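Local structure of putative molybdenum cofactor biosynthesis protein (Corynebacterium diphtheriae, 2G2C) at residues A[9-14]-A[71-76]; A[121-126]-A[136-141]; A[31-36]-A[145-150]; A[5-10]-A[44-49]; A[53-58]-A[88-93]. The protein is of unknown function but probably binds molybdopterin and takes part in molybdenum cofactor biosynthesis. All coordinates share one frame; numbering follows the deposited sequence. Where two conformers were deposited one is given.

In the fold
Starting at the N terminus, strand 5-13 takes part in two contacts that share Ala9 and Ile10. Contact 4 closes the first loop, pairing 5-10 with strand 42-51 beyond helix 26-34, and contact 1 closes a wider one by pairing 9-14 with strand 72-76. Contact 5 crosses contact 1: it opens at the start of helix 55-67, between the two strands, and closes on helix 87-92. Contact 2 is the hairpin of strands 124-126 and 135-139, the latter lying next to strand 72-76 in the same sheet. Contact 3 joins helices 26-34 and 143-153; the loop it closes encloses contacts 2 and 5, whereas contacts 1 and 4 cross it.

Contact 1: A[9-14]-A[71-76]; sequences AIIVVS and RFIITA
Strands 9-13 and 72-76 run parallel, 4.6 Å apart at their closest and 16° from exact alignment, as neighbours in the mixed sheet of an alpha/beta fold of the MoCF_biosynth family. Five backbone hydrogen bonds alternate between them. Ala9 N gives to Phe72 O, Ile74 N to Ala9 O, Ile11 N to Ile74 O and Ala76 N to Ile11 O; the last and straightest, Val13 N to Ala76 O, spans 2.8 Å at 174°. On the sheet face of Ala9, Ile11, Ile73 and Thr75, the two isoleucines cross obliquely. Ile11 has CG1 anti to its carbonyl carbon, and its extended branch brings CD1 to 3.7 Å from Ile73 CG2. Ala61, Ile62 and Leu66 of helix 55-67 pack over this side. On the other face Ile10 and Ile74 lie side by side, with Ile10 CG1 3.9 Å from Ile74 CG2. Ile74 sends CG1 anti to its backbone N (chi1 -175°), so CG2 takes the crowded position facing Ile10 while the longer branch leads away. Thr75 likewise puts OG1 in the crowded position, where Asn138 ND2 binds it; its methyl CG2 turns instead to Ile11 CB, 4.0 Å away.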
# COMPACT_ATOMS: atom_id res chain seq x y z
N ALA A 9 -5.90 5.24 -1.92
CA ALA A 9 -6.27 5.02 -0.52
C ALA A 9 -5.05 4.70 0.29
O ALA A 9 -4.14 3.95 -0.16
CB ALA A 9 -7.31 3.88 -0.36
N ILE A 10 -5.03 5.24 1.50
CA ILE A 10 -3.98 4.90 2.47
C ILE A 10 -4.57 4.10 3.62
O ILE A 10 -5.66 4.46 4.15
CB ILE A 10 -3.29 6.18 3.01
CG1 ILE A 10 -2.55 6.89 1.85
CG2 ILE A 10 -2.43 5.86 4.28
CD1 ILE A 10 -2.07 8.30 2.17
N ILE A 11 -3.87 3.03 4.00
CA ILE A 11 -4.30 2.20 5.15
C ILE A 11 -3.13 2.03 6.09
O ILE A 11 -2.14 1.37 5.75
CB ILE A 11 -4.79 0.80 4.67
CG1 ILE A 11 -5.98 0.99 3.72
CG2 ILE A 11 -5.11 -0.07 5.87
CD1 ILE A 11 -6.35 -0.28 2.88
N VAL A 12 -3.20 2.70 7.24
CA VAL A 12 -2.12 2.58 8.20
C VAL A 12 -2.51 1.48 9.21
O VAL A 12 -3.57 1.52 9.80
CB VAL A 12 -1.85 3.93 8.91
CG1 VAL A 12 -0.91 3.75 10.07
CG2 VAL A 12 -1.31 4.94 7.89
N VAL A 13 -1.64 0.49 9.35
CA VAL A 13 -1.95 -0.70 10.12
C VAL A 13 -1.10 -0.67 11.40
O VAL A 13 0.14 -0.82 11.34
CB VAL A 13 -1.64 -1.99 9.28
CG1 VAL A 13 -2.00 -3.27 10.04
CG2 VAL A 13 -2.35 -1.94 7.88
N SER A 14 -1.76 -0.43 12.53
CA SER A 14 -1.03 -0.23 13.80
C SER A 14 -1.96 -0.19 14.97
O SER A 14 -2.87 0.63 14.98
CB SER A 14 -0.32 1.13 13.77
OG SER A 14 0.22 1.48 15.06
N ARG A 71 -7.76 2.88 -7.14
CA ARG A 71 -6.90 2.10 -8.04
C ARG A 71 -5.44 2.02 -7.56
O ARG A 71 -4.65 1.32 -8.14
CB ARG A 71 -7.00 2.58 -9.49
CG ARG A 71 -8.42 2.34 -10.05
CD ARG A 71 -8.41 2.51 -11.55
NE ARG A 71 -7.56 1.54 -12.23
CZ ARG A 71 -6.95 1.74 -13.40
NH1 ARG A 71 -7.13 2.90 -14.08
NH2 ARG A 71 -6.16 0.78 -13.89
N PHE A 72 -5.13 2.76 -6.49
CA PHE A 72 -3.80 2.67 -5.88
C PHE A 72 -4.05 2.64 -4.39
O PHE A 72 -4.69 3.55 -3.86
CB PHE A 72 -2.93 3.88 -6.25
CG PHE A 72 -1.61 3.89 -5.55
CD1 PHE A 72 -0.75 2.81 -5.65
CD2 PHE A 72 -1.22 4.95 -4.73
CE1 PHE A 72 0.49 2.80 -4.97
CE2 PHE A 72 0.02 4.92 -4.05
CZ PHE A 72 0.86 3.87 -4.18
N ILE A 73 -3.62 1.56 -3.74
CA ILE A 73 -3.80 1.40 -2.32
C ILE A 73 -2.45 1.16 -1.73
O ILE A 73 -1.75 0.24 -2.18
CB ILE A 73 -4.72 0.18 -2.02
CG1 ILE A 73 -6.11 0.42 -2.62
CG2 ILE A 73 -4.78 -0.06 -0.50
CD1 ILE A 73 -7.10 -0.76 -2.49
N ILE A 74 -2.07 1.98 -0.76
CA ILE A 74 -0.77 1.77 -0.09
C ILE A 74 -1.05 1.54 1.40
O ILE A 74 -1.78 2.31 2.02
CB ILE A 74 0.23 2.90 -0.37
CG1 ILE A 74 1.60 2.55 0.27
CG2 ILE A 74 -0.31 4.23 0.11
CD1 ILE A 74 2.81 3.20 -0.44
N THR A 75 -0.49 0.46 1.95
CA THR A 75 -0.62 0.16 3.37
C THR A 75 0.74 0.47 4.03
O THR A 75 1.80 0.43 3.38
CB THR A 75 -0.97 -1.33 3.63
OG1 THR A 75 0.10 -2.19 3.18
CG2 THR A 75 -2.27 -1.71 2.89
N ALA A 76 0.70 0.76 5.33
CA ALA A 76 1.94 0.98 6.08
C ALA A 76 1.81 0.21 7.35
O ALA A 76 0.93 0.54 8.15
CB ALA A 76 2.12 2.51 6.36

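Contact 2: A[121-126]-A[136-141]; sequences RGIVGV and IVNAPS
The flat carboxamide of Asn138 lies against the backbone of Ile123, whose N sits above its carbonyl plane, 32° out of it. OD1 accepts Ile123 N at 2.9 Å along a nearly straight N-H (167°). Ile123 CG1, in the crowded position between its own N and carbonyl carbon, comes within 3.4 Å of the same oxygen. Asn138 CG is anti to its carbonyl carbon (chi1 -63°), which lays the side chain alongside that of Ile123 and sets CB 3.5 Å from Gly122 CA. At the other end of the amide, ND2 binds Thr75 OG1 and Thr91 OG1, so both polar ends of this buried group are engaged and its rotation is fixed. The backbone N of Asn138 gives to Ile123 O at 2.9 Å. Further along, Gly125 and Ile136 form a hydrogen-bonded pair, Gly125 N giving to Ile136 O and Ile136 N to Gly125 O. Between that pair and the Asn138 N to Ile123 O bond lies the non-hydrogen-bonded pair Val124 and Val137, side by side, Val124 CG1 4.0 Å from Val137 CG2. Such pairing is that of an antiparallel beta hairpin, here strands 124-126 and 135-139, the second next to strand 72-76 in the mixed sheet.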
# COMPACT_ATOMS: atom_id res chain seq x y z
N ARG A 121 7.80 -8.42 4.86
CA ARG A 121 7.25 -9.41 3.99
C ARG A 121 6.25 -8.71 3.08
O ARG A 121 5.44 -9.37 2.45
CB ARG A 121 6.57 -10.44 4.84
CG ARG A 121 7.54 -11.05 5.85
CD ARG A 121 6.87 -12.16 6.62
NE ARG A 121 5.69 -11.64 7.31
CZ ARG A 121 4.43 -11.93 6.99
NH1 ARG A 121 4.17 -12.74 5.95
NH2 ARG A 121 3.44 -11.38 7.70
N GLY A 122 6.31 -7.37 3.03
CA GLY A 122 5.31 -6.61 2.26
C GLY A 122 5.34 -6.98 0.81
O GLY A 122 6.43 -7.17 0.25
N ILE A 123 4.14 -7.11 0.19
CA ILE A 123 4.08 -7.43 -1.23
C ILE A 123 3.61 -6.25 -2.08
O ILE A 123 3.12 -5.24 -1.56
CB ILE A 123 3.26 -8.74 -1.50
CG1 ILE A 123 1.83 -8.54 -1.06
CG2 ILE A 123 3.96 -9.91 -0.80
CD1 ILE A 123 0.92 -9.69 -1.50
N VAL A 124 3.77 -6.41 -3.40
CA VAL A 124 3.27 -5.46 -4.39
C VAL A 124 2.57 -6.26 -5.45
O VAL A 124 3.10 -7.27 -5.91
CB VAL A 124 4.41 -4.65 -5.09
CG1 VAL A 124 3.84 -3.67 -6.11
CG2 VAL A 124 5.24 -3.89 -4.02
N GLY A 125 1.39 -5.82 -5.87
CA GLY A 125 0.74 -6.56 -6.95
C GLY A 125 -0.45 -5.83 -7.48
O GLY A 125 -0.85 -4.79 -6.90
N VAL A 126 -1.06 -6.38 -8.54
CA VAL A 126 -2.29 -5.75 -9.07
C VAL A 126 -3.48 -6.70 -8.94
O VAL A 126 -3.29 -7.91 -8.86
CB VAL A 126 -2.14 -5.33 -10.57
CG1 VAL A 126 -1.09 -4.25 -10.75
CG2 VAL A 126 -1.75 -6.51 -11.45
N ILE A 136 -1.72 -2.50 -5.39
CA ILE A 136 -1.64 -2.46 -3.94
C ILE A 136 -0.17 -2.62 -3.58
O ILE A 136 0.52 -3.50 -4.14
CB ILE A 136 -2.48 -3.58 -3.30
CG1 ILE A 136 -3.93 -3.53 -3.81
CG2 ILE A 136 -2.46 -3.48 -1.76
CD1 ILE A 136 -4.78 -4.60 -3.24
N VAL A 137 0.29 -1.77 -2.65
CA VAL A 137 1.71 -1.77 -2.21
C VAL A 137 1.71 -1.80 -0.70
O VAL A 137 1.06 -0.96 -0.06
CB VAL A 137 2.41 -0.45 -2.68
CG1 VAL A 137 3.79 -0.27 -2.02
CG2 VAL A 137 2.53 -0.41 -4.19
N ASN A 138 2.43 -2.78 -0.13
CA ASN A 138 2.64 -2.85 1.33
C ASN A 138 3.96 -2.19 1.70
O ASN A 138 5.02 -2.69 1.30
CB ASN A 138 2.77 -4.30 1.81
CG ASN A 138 1.53 -5.15 1.58
OD1 ASN A 138 1.68 -6.36 1.50
ND2 ASN A 138 0.34 -4.56 1.54
N ALA A 139 3.90 -1.08 2.44
CA ALA A 139 5.12 -0.49 3.00
C ALA A 139 5.30 -0.84 4.48
O ALA A 139 4.34 -1.19 5.16
CB ALA A 139 5.08 1.03 2.86
N PRO A 140 6.53 -0.77 4.98
CA PRO A 140 6.75 -0.92 6.43
C PRO A 140 6.12 0.23 7.22
O PRO A 140 5.65 1.21 6.62
CB PRO A 140 8.28 -0.89 6.58
CG PRO A 140 8.82 -1.18 5.17
CD PRO A 140 7.79 -0.56 4.23
N SER A 141 6.15 0.10 8.55
CA SER A 141 5.59 1.14 9.40
C SER A 141 6.49 2.37 9.47
O SER A 141 6.00 3.48 9.67
CB SER A 141 5.40 0.61 10.82
OG SER A 141 6.62 0.08 11.30

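Contact 3: A[31-36]-A[145-150]; sequences QRLMSD and GITDTW
Leu33 and Trp150 slide past each other in opposite directions, joining the last turn of helix 26-34 to helix 143-153 on one side of the sheet in this alpha/beta fold. The indole reaches out from its helix with CG anti to the backbone N (chi1 -168°). Its five-membered ring meets the CB of Leu33 in a CH-pi contact: CB lies 3.6 Å from the ring centroid and only 7° off the normal, squarely over the pyrrole face. Leu33 has its own CG anti to the carbonyl carbon, so its two methyls are carried on past the indole toward the other helix. The side chain crosses that of Ile146 obliquely, Leu33 CD1 lying 3.9 Å from Ile146 CG2 and also touching Trp150 CB, while Leu33 CD2 lies 4.2 Å from Trp150 CD1. One leucine thus packs against two successive turns of helix 143-153. The benzo end of the indole is met by Met34, present as selenomethionine, which crosses the tryptophan at about a right angle. Beyond CG its chain is extended and continues to Phe72 and Ile74 of the sheet, and Phe72 also touches Trp150. The ring of Tyr43 meets the indole as well, its plane inclined by about 55°. Within the selenomethionine contact, it is the methylene CG that approaches Trp150 CH2, at 3.7 Å.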
# COMPACT_ATOMS: atom_id res chain seq x y z
N GLN A 31 1.21 11.67 2.00
CA GLN A 31 0.62 12.82 1.31
C GLN A 31 1.70 13.71 0.69
O GLN A 31 1.52 14.19 -0.42
CB GLN A 31 -0.27 13.62 2.25
CG GLN A 31 -1.55 12.87 2.61
CD GLN A 31 -2.40 13.54 3.67
OE1 GLN A 31 -3.59 13.79 3.44
NE2 GLN A 31 -1.80 13.86 4.82
N ARG A 32 2.83 13.92 1.40
CA ARG A 32 3.93 14.70 0.83
C ARG A 32 4.58 14.00 -0.39
O ARG A 32 4.91 14.65 -1.41
CB ARG A 32 5.01 15.00 1.91
CG ARG A 32 4.52 15.93 3.00
CD ARG A 32 5.52 16.14 4.12
NE ARG A 32 5.04 17.28 4.90
CZ ARG A 32 4.64 17.26 6.17
NH1 ARG A 32 4.76 16.16 6.91
NH2 ARG A 32 4.17 18.39 6.72
N LEU A 33 4.76 12.69 -0.26
CA LEU A 33 5.37 11.92 -1.35
C LEU A 33 4.47 11.91 -2.58
O LEU A 33 4.97 11.92 -3.73
CB LEU A 33 5.73 10.49 -0.90
CG LEU A 33 6.70 10.47 0.28
CD1 LEU A 33 6.77 9.09 0.90
CD2 LEU A 33 8.11 10.95 -0.13
N MSE A 34 3.15 11.92 -2.34
CA MSE A 34 2.18 11.93 -3.45
C MSE A 34 2.05 13.26 -4.15
O MSE A 34 1.72 13.31 -5.34
CB MSE A 34 0.80 11.50 -2.96
CG MSE A 34 0.72 10.07 -2.57
SE MSE A 34 -1.00 9.73 -1.70
CE MSE A 34 -0.94 7.79 -1.84
N SER A 35 2.32 14.36 -3.43
CA SER A 35 2.09 15.70 -3.97
C SER A 35 3.25 16.12 -4.88
O SER A 35 4.40 16.03 -4.48
CB SER A 35 1.86 16.71 -2.84
OG SER A 35 3.00 16.81 -2.01
N ASP A 36 2.91 16.59 -6.08
CA ASP A 36 3.79 16.58 -7.29
C ASP A 36 5.30 16.48 -7.14
O ASP A 36 6.03 16.45 -8.14
CB ASP A 36 3.31 17.47 -8.48
CG ASP A 36 3.63 18.98 -8.33
OD1 ASP A 36 4.72 19.37 -7.87
OD2 ASP A 36 2.78 19.80 -8.77
N GLY A 145 11.33 3.25 5.83
CA GLY A 145 10.85 2.14 5.00
C GLY A 145 9.85 2.65 3.96
O GLY A 145 9.90 2.24 2.81
N ILE A 146 8.95 3.55 4.36
CA ILE A 146 8.00 4.14 3.41
C ILE A 146 8.72 4.90 2.30
O ILE A 146 8.34 4.84 1.14
CB ILE A 146 7.06 5.09 4.18
CG1 ILE A 146 6.09 4.26 5.02
CG2 ILE A 146 6.25 5.95 3.23
CD1 ILE A 146 5.39 5.06 6.12
N THR A 147 9.75 5.70 2.66
CA THR A 147 10.43 6.48 1.62
C THR A 147 11.21 5.60 0.63
O THR A 147 11.30 5.92 -0.57
CB THR A 147 11.37 7.57 2.21
OG1 THR A 147 12.44 6.96 2.92
CG2 THR A 147 10.57 8.49 3.13
N ASP A 148 11.76 4.50 1.12
CA ASP A 148 12.44 3.53 0.25
C ASP A 148 11.44 2.81 -0.67
O ASP A 148 11.71 2.59 -1.87
CB ASP A 148 13.23 2.52 1.07
CG ASP A 148 14.54 3.08 1.61
OD1 ASP A 148 15.05 4.11 1.10
OD2 ASP A 148 15.04 2.49 2.59
N THR A 149 10.28 2.45 -0.13
CA THR A 149 9.26 1.83 -0.97
C THR A 149 8.83 2.80 -2.05
O THR A 149 8.76 2.45 -3.23
CB THR A 149 8.05 1.41 -0.11
OG1 THR A 149 8.47 0.32 0.73
CG2 THR A 149 6.87 1.01 -0.97
N TRP A 150 8.57 4.05 -1.64
CA TRP A 150 8.12 5.07 -2.57
C TRP A 150 9.15 5.33 -3.67
O TRP A 150 8.80 5.53 -4.83
CB TRP A 150 7.82 6.38 -1.81
CG TRP A 150 7.10 7.29 -2.68
CD1 TRP A 150 7.62 8.36 -3.38
CD2 TRP A 150 5.70 7.25 -3.00
NE1 TRP A 150 6.64 8.98 -4.07
CE2 TRP A 150 5.45 8.32 -3.88
CE3 TRP A 150 4.65 6.39 -2.63
CZ2 TRP A 150 4.17 8.58 -4.40
CZ3 TRP A 150 3.36 6.65 -3.13
CH2 TRP A 150 3.14 7.73 -4.02

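Contact 4: A[5-10]-A[44-49]; sequences HIKSAI and ELISEV
From CB, the side chain of Lys7 first crosses Ile46 at about a right angle. Lys7 CB and CG lie against Ile46 CG2, CG at 3.8 Å. A bend at chi2 (73°) turns the chain toward Glu44: CD approaches OE1, CE comes closer, and NZ ends in a salt bridge with Glu44 OE1 at 3.0 Å. Glu44 meets it with CG anti to the backbone N (chi1 -176°) and an extended chain. The same oxygen receives a weak hydrogen bond from His5 ND1, 3.5 Å away at the edge of the imidazole, so OE1 is approached by two donors, the lysine nearer. The strands that carry them, 5-10 and 44-49, pair in parallel in the mixed sheet of the alpha/beta fold, 42-51 being one of its two edge strands within the chain. A beta bulge shifts the register by one between Ser8 and Ala9: Ser8 O accepts from Ile46 N at 2.8 Å, whereas Ile10 N gives to Ser47 O at 3.0 Å. On the face of Ser8 and Ile10, Leu45 crosses Ile10 almost perpendicularly, its CD1 3.7 Å from Ile10 CG1. A water bridges Ser47 OG and Ile10 O, donating to the carbonyl at 2.9 Å.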
# COMPACT_ATOMS: atom_id res chain seq x y z
N HIS A 5 -5.78 11.24 -13.04
CA HIS A 5 -6.02 11.22 -11.59
C HIS A 5 -6.09 9.77 -11.14
O HIS A 5 -6.93 8.99 -11.64
CB HIS A 5 -7.37 11.84 -11.25
CG HIS A 5 -7.31 13.30 -10.92
ND1 HIS A 5 -7.79 13.81 -9.73
CD2 HIS A 5 -6.86 14.35 -11.64
CE1 HIS A 5 -7.63 15.12 -9.73
NE2 HIS A 5 -7.07 15.48 -10.87
N ILE A 6 -5.23 9.42 -10.19
CA ILE A 6 -5.22 8.06 -9.68
C ILE A 6 -5.95 8.07 -8.33
O ILE A 6 -5.44 8.64 -7.35
CB ILE A 6 -3.77 7.53 -9.51
CG1 ILE A 6 -3.01 7.56 -10.85
CG2 ILE A 6 -3.78 6.13 -8.87
CD1 ILE A 6 -1.49 7.21 -10.74
N LYS A 7 -7.14 7.49 -8.30
CA LYS A 7 -7.88 7.41 -7.04
C LYS A 7 -7.11 6.51 -6.09
O LYS A 7 -6.82 5.34 -6.40
CB LYS A 7 -9.31 6.90 -7.26
CG LYS A 7 -10.31 7.97 -7.68
CD LYS A 7 -10.09 8.40 -9.11
CE LYS A 7 -11.08 9.48 -9.51
NZ LYS A 7 -10.43 10.43 -10.45
N SER A 8 -6.79 7.07 -4.93
CA SER A 8 -5.85 6.43 -4.00
C SER A 8 -6.39 6.27 -2.61
O SER A 8 -7.20 7.08 -2.15
CB SER A 8 -4.51 7.18 -3.94
OG SER A 8 -3.97 7.37 -5.24
N ALA A 9 -5.90 5.24 -1.92
CA ALA A 9 -6.27 5.02 -0.52
C ALA A 9 -5.05 4.70 0.29
O ALA A 9 -4.14 3.95 -0.16
CB ALA A 9 -7.31 3.88 -0.36
N ILE A 10 -5.03 5.24 1.50
CA ILE A 10 -3.98 4.90 2.47
C ILE A 10 -4.57 4.10 3.62
O ILE A 10 -5.66 4.46 4.15
CB ILE A 10 -3.29 6.18 3.01
CG1 ILE A 10 -2.55 6.89 1.85
CG2 ILE A 10 -2.43 5.86 4.28
CD1 ILE A 10 -2.07 8.30 2.17
N GLU A 44 -5.30 11.28 -6.25
CA GLU A 44 -6.48 11.80 -5.58
C GLU A 44 -6.80 10.90 -4.39
O GLU A 44 -7.33 9.77 -4.56
CB GLU A 44 -7.68 11.83 -6.55
CG GLU A 44 -8.91 12.45 -5.90
CD GLU A 44 -10.19 12.26 -6.69
OE1 GLU A 44 -10.12 12.00 -7.91
OE2 GLU A 44 -11.28 12.39 -6.08
N LEU A 45 -6.45 11.35 -3.19
CA LEU A 45 -6.69 10.55 -1.99
C LEU A 45 -8.17 10.49 -1.63
O LEU A 45 -8.72 11.48 -1.12
CB LEU A 45 -5.87 11.07 -0.81
CG LEU A 45 -5.88 10.21 0.46
CD1 LEU A 45 -5.14 8.90 0.21
CD2 LEU A 45 -5.19 10.99 1.54
N ILE A 46 -8.81 9.36 -1.89
CA ILE A 46 -10.25 9.25 -1.62
C ILE A 46 -10.57 8.72 -0.25
O ILE A 46 -11.70 8.86 0.23
CB ILE A 46 -10.96 8.46 -2.73
CG1 ILE A 46 -10.61 6.96 -2.63
CG2 ILE A 46 -10.63 9.11 -4.10
CD1 ILE A 46 -11.52 6.05 -3.50
N SER A 47 -9.57 8.13 0.41
CA SER A 47 -9.76 7.47 1.70
C SER A 47 -8.43 7.40 2.44
O SER A 47 -7.42 7.09 1.81
CB SER A 47 -10.28 6.05 1.45
OG SER A 47 -10.41 5.32 2.66
N GLU A 48 -8.44 7.66 3.74
CA GLU A 48 -7.32 7.26 4.60
C GLU A 48 -7.89 6.74 5.89
O GLU A 48 -8.85 7.30 6.43
CB GLU A 48 -6.32 8.38 4.85
CG GLU A 48 -6.92 9.60 5.52
CD GLU A 48 -7.00 9.52 7.06
OE1 GLU A 48 -7.67 10.40 7.63
OE2 GLU A 48 -6.42 8.61 7.70
N VAL A 49 -7.34 5.62 6.36
CA VAL A 49 -7.80 5.01 7.60
C VAL A 49 -6.61 4.48 8.39
O VAL A 49 -5.51 4.31 7.84
CB VAL A 49 -8.83 3.86 7.35
CG1 VAL A 49 -10.00 4.35 6.49
CG2 VAL A 49 -8.15 2.69 6.65
O HOH W 1 -8.31 3.79 3.06

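Contact 5: A[53-58]-A[88-93]; sequences EGYDTV and PEATAS
Glu53 leads into the helix, its backbone N bonded to Asp15 OD1, and Gly54 follows at the N-cap position with a positive phi of 142°. Tyr55, in the first turn, carries CG anti to its backbone N (chi1 -172°), which swings the ring over to helix 87-92. The CD1-CE1 side does the touching: CE1 lies 3.7 Å from both Glu89 C and Ala90 N. Glu89 CB sits at the ring edge, in its plane, while Ala90 CB lies over one face, displaced toward the rim and 4.3 Å from Tyr55 CD1. At the tip, Tyr55 OH meets Ser93 CB at 3.6 Å. This is helix-to-helix packing within the alpha/beta fold, joining the N-terminal turn of helix 55-67 to a short helix that follows strand 72-76. Glu89 turns its carboxylate away from the tyrosine by a bend at chi2 (80°), and OE2 forms a salt bridge with Arg121. One turn after Tyr55, Val58 points at the same alanine: CG1, anti to the backbone N, is 3.6 Å from Ala90 CB, and Val13 of the sheet touches the valine too. Ala90 O accepts from both Ser93 N and Ser93 OG, the hydroxyl at 2.7 Å in the carbonyl plane.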
# COMPACT_ATOMS: atom_id res chain seq x y z
N GLU A 53 -3.89 -4.08 13.85
CA GLU A 53 -3.25 -5.19 13.14
C GLU A 53 -4.18 -6.38 12.98
O GLU A 53 -5.05 -6.62 13.81
CB GLU A 53 -2.01 -5.65 13.91
CG GLU A 53 -1.04 -4.55 13.96
CD GLU A 53 0.27 -4.90 13.35
OE1 GLU A 53 0.27 -5.75 12.40
OE2 GLU A 53 1.29 -4.33 13.82
N GLY A 54 -3.97 -7.15 11.93
CA GLY A 54 -4.66 -8.43 11.79
C GLY A 54 -5.04 -8.69 10.34
O GLY A 54 -5.02 -7.78 9.50
N TYR A 55 -5.47 -9.91 10.06
CA TYR A 55 -5.93 -10.28 8.74
C TYR A 55 -7.29 -9.62 8.45
O TYR A 55 -7.47 -8.95 7.41
CB TYR A 55 -6.04 -11.79 8.69
CG TYR A 55 -6.34 -12.34 7.31
CD1 TYR A 55 -5.29 -12.77 6.47
CD2 TYR A 55 -7.66 -12.47 6.87
CE1 TYR A 55 -5.56 -13.30 5.21
CE2 TYR A 55 -7.95 -13.01 5.62
CZ TYR A 55 -6.89 -13.44 4.79
OH TYR A 55 -7.18 -13.97 3.54
N ASP A 56 -8.26 -9.82 9.34
CA ASP A 56 -9.61 -9.35 9.04
C ASP A 56 -9.70 -7.83 8.88
O ASP A 56 -10.41 -7.33 8.01
CB ASP A 56 -10.57 -9.85 10.11
CG ASP A 56 -10.44 -11.36 10.35
OD1 ASP A 56 -11.22 -12.11 9.73
OD2 ASP A 56 -9.55 -11.77 11.13
N THR A 57 -9.00 -7.11 9.74
CA THR A 57 -9.03 -5.65 9.68
C THR A 57 -8.43 -5.12 8.38
O THR A 57 -8.96 -4.19 7.74
CB THR A 57 -8.29 -5.04 10.86
OG1 THR A 57 -7.02 -5.68 11.00
CG2 THR A 57 -9.17 -5.24 12.10
N VAL A 58 -7.30 -5.70 7.97
CA VAL A 58 -6.67 -5.25 6.71
C VAL A 58 -7.51 -5.64 5.48
O VAL A 58 -7.77 -4.83 4.58
CB VAL A 58 -5.22 -5.72 6.63
CG1 VAL A 58 -4.59 -5.38 5.29
CG2 VAL A 58 -4.43 -5.12 7.79
N PRO A 88 0.65 -8.66 4.65
CA PRO A 88 0.99 -9.32 3.37
C PRO A 88 -0.05 -10.43 3.04
O PRO A 88 -0.44 -10.57 1.87
CB PRO A 88 2.39 -9.90 3.62
CG PRO A 88 2.93 -9.00 4.73
CD PRO A 88 1.74 -8.84 5.64
N GLU A 89 -0.45 -11.21 4.04
CA GLU A 89 -1.41 -12.31 3.82
C GLU A 89 -2.77 -11.72 3.37
O GLU A 89 -3.40 -12.19 2.40
CB GLU A 89 -1.61 -13.16 5.09
CG GLU A 89 -0.37 -14.01 5.49
CD GLU A 89 0.76 -13.24 6.25
OE1 GLU A 89 0.77 -11.98 6.35
OE2 GLU A 89 1.65 -13.94 6.79
N ALA A 90 -3.22 -10.69 4.09
CA ALA A 90 -4.49 -10.05 3.74
C ALA A 90 -4.40 -9.50 2.29
O ALA A 90 -5.32 -9.64 1.47
CB ALA A 90 -4.83 -8.91 4.75
N THR A 91 -3.28 -8.86 1.98
CA THR A 91 -3.12 -8.28 0.67
C THR A 91 -3.13 -9.35 -0.43
O THR A 91 -3.77 -9.17 -1.48
CB THR A 91 -1.82 -7.46 0.61
OG1 THR A 91 -1.90 -6.41 1.59
CG2 THR A 91 -1.58 -6.87 -0.83
N ALA A 92 -2.42 -10.46 -0.20
CA ALA A 92 -2.28 -11.52 -1.19
C ALA A 92 -3.66 -12.04 -1.60
O ALA A 92 -3.84 -12.51 -2.76
CB ALA A 92 -1.46 -12.64 -0.62
N SER A 93 -4.63 -11.96 -0.68
CA SER A 93 -5.98 -12.51 -0.99
C SER A 93 -6.64 -11.78 -2.16
O SER A 93 -7.60 -12.34 -2.76
CB SER A 93 -6.90 -12.49 0.23
OG SER A 93 -7.34 -11.19 0.56